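Side-chain contacts in Poly(A) RNA polymerase protein 2 (PDB 3NYB), which probably adds adenylates to RNA as the catalytic subunit of the polymerase core of TRAMP, a yeast RNA surveillance complex: residues T45-T48 against I49-A52; E37-E40 against I41-T45. The protein carries 1 engineered substitution. All coordinates share one frame; numbering follows the deposited sequence.

Contact 1: residues T45-T48 against I49-A52; sequences TIST and IREA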
loop_
_atom_site.group_PDB
_atom_site.type_symbol
_atom_site.label_atom_id
_atom_site.label_comp_id
_atom_site.label_asym_id
_atom_site.label_seq_id
_atom_site.Cartn_x
_atom_site.Cartn_y
_atom_site.Cartn_z
ATOM N N THR A 45 26.202 8.613 1.843
ATOM C CA THR A 45 26.144 7.847 3.080
ATOM C C THR A 45 26.173 6.352 2.793
ATOM O O THR A 45 26.894 5.608 3.453
ATOM C CB THR A 45 24.930 8.214 3.960
ATOM O OG1 THR A 45 23.784 7.499 3.512
ATOM C CG2 THR A 45 24.659 9.702 3.903
ATOM N N ILE A 46 25.407 5.920 1.795
ATOM C CA ILE A 46 25.435 4.521 1.385
ATOM C C ILE A 46 26.859 4.124 1.018
ATOM O O ILE A 46 27.348 3.076 1.426
ATOM C CB ILE A 46 24.508 4.252 0.184
ATOM C CG1 ILE A 46 23.046 4.474 0.576
ATOM C CG2 ILE A 46 24.677 2.837 -0.311
ATOM C CD1 ILE A 46 22.592 3.591 1.688
ATOM N N SER A 47 27.532 4.969 0.251
ATOM C CA SER A 47 28.889 4.656 -0.172
ATOM C C SER A 47 29.810 4.614 1.042
ATOM O O SER A 47 30.674 3.748 1.142
ATOM C CB SER A 47 29.393 5.669 -1.199
ATOM O OG SER A 47 30.542 5.171 -1.862
ATOM N N THR A 48 29.606 5.551 1.963
ATOM C CA THR A 48 30.367 5.598 3.204
ATOM C C THR A 48 30.185 4.297 3.984
ATOM O O THR A 48 31.131 3.745 4.541
ATOM C CB THR A 48 29.937 6.806 4.067
ATOM O OG1 THR A 48 30.450 8.015 3.497
ATOM C CG2 THR A 48 30.454 6.677 5.482
ATOM N N ILE A 49 28.963 3.790 4.012
ATOM C CA ILE A 49 28.716 2.543 4.716
ATOM C C ILE A 49 29.303 1.345 3.969
ATOM O O ILE A 49 29.853 0.430 4.587
ATOM C CB ILE A 49 27.220 2.356 5.009
ATOM C CG1 ILE A 49 26.800 3.330 6.117
ATOM C CG2 ILE A 49 26.929 0.927 5.426
ATOM C CD1 ILE A 49 25.330 3.650 6.115
ATOM N N ARG A 50 29.199 1.358 2.643
ATOM C CA ARG A 50 29.803 0.309 1.827
ATOM C C ARG A 50 31.290 0.262 2.128
ATOM O O ARG A 50 31.862 -0.806 2.366
ATOM C CB ARG A 50 29.571 0.565 0.336
ATOM C CG ARG A 50 30.218 -0.463 -0.585
ATOM C CD ARG A 50 30.057 -0.108 -2.072
ATOM N NE ARG A 50 28.660 -0.146 -2.494
ATOM C CZ ARG A 50 27.896 0.933 -2.660
ATOM N NH1 ARG A 50 28.397 2.149 -2.446
ATOM N NH2 ARG A 50 26.631 0.798 -3.045
ATOM N N GLU A 51 31.900 1.441 2.143
ATOM C CA GLU A 51 33.327 1.569 2.392
ATOM C C GLU A 51 33.689 1.005 3.770
ATOM O O GLU A 51 34.737 0.392 3.937
ATOM C CB GLU A 51 33.761 3.031 2.208
ATOM C CG GLU A 51 35.200 3.347 2.578
ATOM C CD GLU A 51 35.310 4.270 3.785
ATOM O OE1 GLU A 51 36.420 4.793 4.029
ATOM O OE2 GLU A 51 34.294 4.482 4.486
ATOM N N ALA A 52 32.804 1.175 4.744
ATOM C CA ALA A 52 33.036 0.607 6.073
ATOM C C ALA A 52 32.926 -0.919 6.086
ATOM O O ALA A 52 33.524 -1.579 6.934
ATOM C CB ALA A 52 32.089 1.211 7.102
#

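Contact 2: residues E37-E40 against I41-T45; sequences EEIE and IRNQT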
loop_
_atom_site.group_PDB
_atom_site.type_symbol
_atom_site.label_atom_id
_atom_site.label_comp_id
_atom_site.label_asym_id
_atom_site.label_seq_id
_atom_site.Cartn_x
_atom_site.Cartn_y
_atom_site.Cartn_z
ATOM N N GLU A 37 19.548 17.047 -4.188
ATOM C CA GLU A 37 20.425 17.093 -3.020
ATOM C C GLU A 37 20.172 15.872 -2.141
ATOM O O GLU A 37 21.094 15.199 -1.702
ATOM C CB GLU A 37 20.215 18.367 -2.202
ATOM C CG GLU A 37 20.582 19.657 -2.914
ATOM C CD GLU A 37 19.421 20.248 -3.702
ATOM O OE1 GLU A 37 18.565 19.477 -4.196
ATOM O OE2 GLU A 37 19.368 21.491 -3.824
ATOM N N GLU A 38 18.903 15.578 -1.910
ATOM C CA GLU A 38 18.528 14.468 -1.060
ATOM C C GLU A 38 19.173 13.207 -1.597
ATOM O O GLU A 38 19.632 12.356 -0.841
ATOM C CB GLU A 38 17.018 14.321 -1.079
ATOM C CG GLU A 38 16.401 14.036 0.258
ATOM C CD GLU A 38 14.972 14.532 0.318
ATOM O OE1 GLU A 38 14.378 14.738 -0.765
ATOM O OE2 GLU A 38 14.450 14.729 1.441
ATOM N N ILE A 39 19.207 13.095 -2.916
ATOM C CA ILE A 39 19.745 11.907 -3.546
ATOM C C ILE A 39 21.254 11.879 -3.351
ATOM O O ILE A 39 21.830 10.832 -3.037
ATOM C CB ILE A 39 19.450 11.879 -5.051
ATOM C CG1 ILE A 39 17.943 11.804 -5.323
ATOM C CG2 ILE A 39 20.193 10.735 -5.695
ATOM C CD1 ILE A 39 17.290 10.568 -4.792
ATOM N N GLU A 40 21.892 13.033 -3.542
ATOM C CA GLU A 40 23.345 13.119 -3.435
ATOM C C GLU A 40 23.781 12.592 -2.084
ATOM O O GLU A 40 24.630 11.700 -1.998
ATOM C CB GLU A 40 23.831 14.557 -3.659
ATOM C CG GLU A 40 23.783 15.013 -5.133
ATOM C CD GLU A 40 23.859 16.537 -5.316
ATOM O OE1 GLU A 40 24.085 17.260 -4.315
ATOM O OE2 GLU A 40 23.689 17.012 -6.467
ATOM N N ILE A 41 23.167 13.127 -1.032
ATOM C CA ILE A 41 23.478 12.719 0.325
ATOM C C ILE A 41 23.261 11.222 0.526
ATOM O O ILE A 41 24.102 10.532 1.097
ATOM C CB ILE A 41 22.616 13.482 1.339
ATOM C CG1 ILE A 41 22.932 14.975 1.269
ATOM C CG2 ILE A 41 22.884 12.957 2.727
ATOM C CD1 ILE A 41 21.919 15.847 1.971
ATOM N N ARG A 42 22.129 10.720 0.051
ATOM C CA ARG A 42 21.825 9.312 0.213
ATOM C C ARG A 42 22.943 8.464 -0.390
ATOM O O ARG A 42 23.418 7.521 0.235
ATOM C CB ARG A 42 20.480 8.978 -0.414
ATOM C CG ARG A 42 20.177 7.502 -0.459
ATOM C CD ARG A 42 18.860 7.222 -1.178
ATOM N NE ARG A 42 17.766 8.076 -0.722
ATOM C CZ ARG A 42 16.653 8.271 -1.414
ATOM N NH1 ARG A 42 16.504 7.677 -2.594
ATOM N NH2 ARG A 42 15.700 9.062 -0.938
ATOM N N ASN A 43 23.388 8.812 -1.588
ATOM C CA ASN A 43 24.476 8.060 -2.217
ATOM C C ASN A 43 25.781 8.126 -1.421
ATOM O O ASN A 43 26.451 7.119 -1.247
ATOM C CB ASN A 43 24.683 8.491 -3.673
ATOM C CG ASN A 43 23.526 8.078 -4.568
ATOM O OD1 ASN A 43 23.327 8.633 -5.644
ATOM N ND2 ASN A 43 22.752 7.097 -4.117
ATOM N N GLN A 44 26.124 9.308 -0.923
ATOM C CA GLN A 44 27.322 9.464 -0.119
ATOM C C GLN A 44 27.291 8.550 1.081
ATOM O O GLN A 44 28.245 7.807 1.331
ATOM C CB GLN A 44 27.442 10.890 0.389
ATOM C CG GLN A 44 27.511 11.937 -0.691
ATOM C CD GLN A 44 27.687 13.327 -0.108
ATOM O OE1 GLN A 44 28.033 13.474 1.071
ATOM N NE2 GLN A 44 27.449 14.357 -0.927
ATOM N N THR A 45 26.202 8.613 1.843
ATOM C CA THR A 45 26.144 7.847 3.080
ATOM C C THR A 45 26.173 6.352 2.793
ATOM O O THR A 45 26.894 5.608 3.453
ATOM C CB THR A 45 24.930 8.214 3.960
ATOM O OG1 THR A 45 23.784 7.499 3.512
ATOM C CG2 THR A 45 24.659 9.702 3.903
#

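Contact 1: residues T45-T48 against I49-A52
I49 N points back at T45 O, 2.8 Å away, and the same i+4 to i bond repeats from R50 to I46, E51 to S47 and A52 to T48, making two consecutive turns of alpha-helix. The last rung, A52 N to T48 O, is the longest at 3.1 Å and the most bent, with 143° at the hydrogen. This is the helix 36-54 of the nucleotidyltransferase palm. T45 and I49 are buried against the palm sheet, T45 touching I132 and E127, I49 touching I134 and F125. The ethyl branch of I49 runs back along the helix, so CG1 of I49 lies 3.5 Å from T45 O, whose polar partner is the amide of I49 itself. T48 OG1 is hydrogen-bonded to Q44 O, one turn earlier.

On another flank R50 starts with CG trans to its own nitrogen (chi1 178°) and then bends at chi3 (-65°), which folds the guanidinium back over the preceding turn. There the salt bridge of NE to D61 and the bond of NH2 to the carbonyl of L62 hold it, tying the helix to the beginning of the edge strand 62-65. Beside the guanidinium, R50 NH2 meets the methyl CG2 of I46 at 3.9 Å, while S47 OG lies at the edge of the group, in its plane, 3.8 Å from R50 NH1.

Contact 2: residues E37-E40 against I41-T45
I39 and R42 meet on the more closely packed flank of this stretch, where CD1 of I39 sits over one face of the guanidinium, 3.7 Å from R42 NH1. The arginine reaches it by leaving the helix with CG opposite its backbone nitrogen (chi1 172°) and turning at chi3 (-48°). R42 NH2 is hydrogen-bonded to Y73 OH, and P34 lies against both I39 and R42, so the group is held from the loops as well. E38 OE1 and R42 NH2, of opposite charge, lie 5.8 Å apart, not in contact. N43 runs alongside I39, pointing the same way, with N43 OD1 3.8 Å from I39 CG2.

The side of E40, I41 and Q44 is looser and faces solvent. I41, although exposed, keeps its CG1 3.5 Å from E37 O. Q44 stretches out beyond CG, its nearest approach being CG to E40 O. E40 turns toward the helix start, where its OE2 makes a salt bridge with R36.

Beneath the side chains, amides 41 to 44 bond back to carbonyls 37 to 40, I41 N to E37 O being nearly straight at 173°. T45 OG1 adds a weak bond to R42 O. Together these are the first turns of an alpha-helix, and the bond of E38 OE1 with the S35 amide is consistent with one half of a capping box, S35 as N-cap and E38 at N3.

Overall arrangement
Both contacts belong to one helix, 36-54, and contact 2 comes first along the chain: it takes the opening turns, and contact 1 follows from T45, the residue they share. Their centres are about 11 Å apart, and both lie on the same side of the chain's centre, within the palm domain. Burial changes along the way. Contact 2 is a surface contact near the loops at P34, Y68 and Y73, whereas contact 1 is partly buried where the helix lies on strands 121-127 and 132-137 of the five-stranded mixed sheet. One helix thus joins these loops to the palm sheet, its N-terminal half held by loops and its C-terminal half mainly by strands.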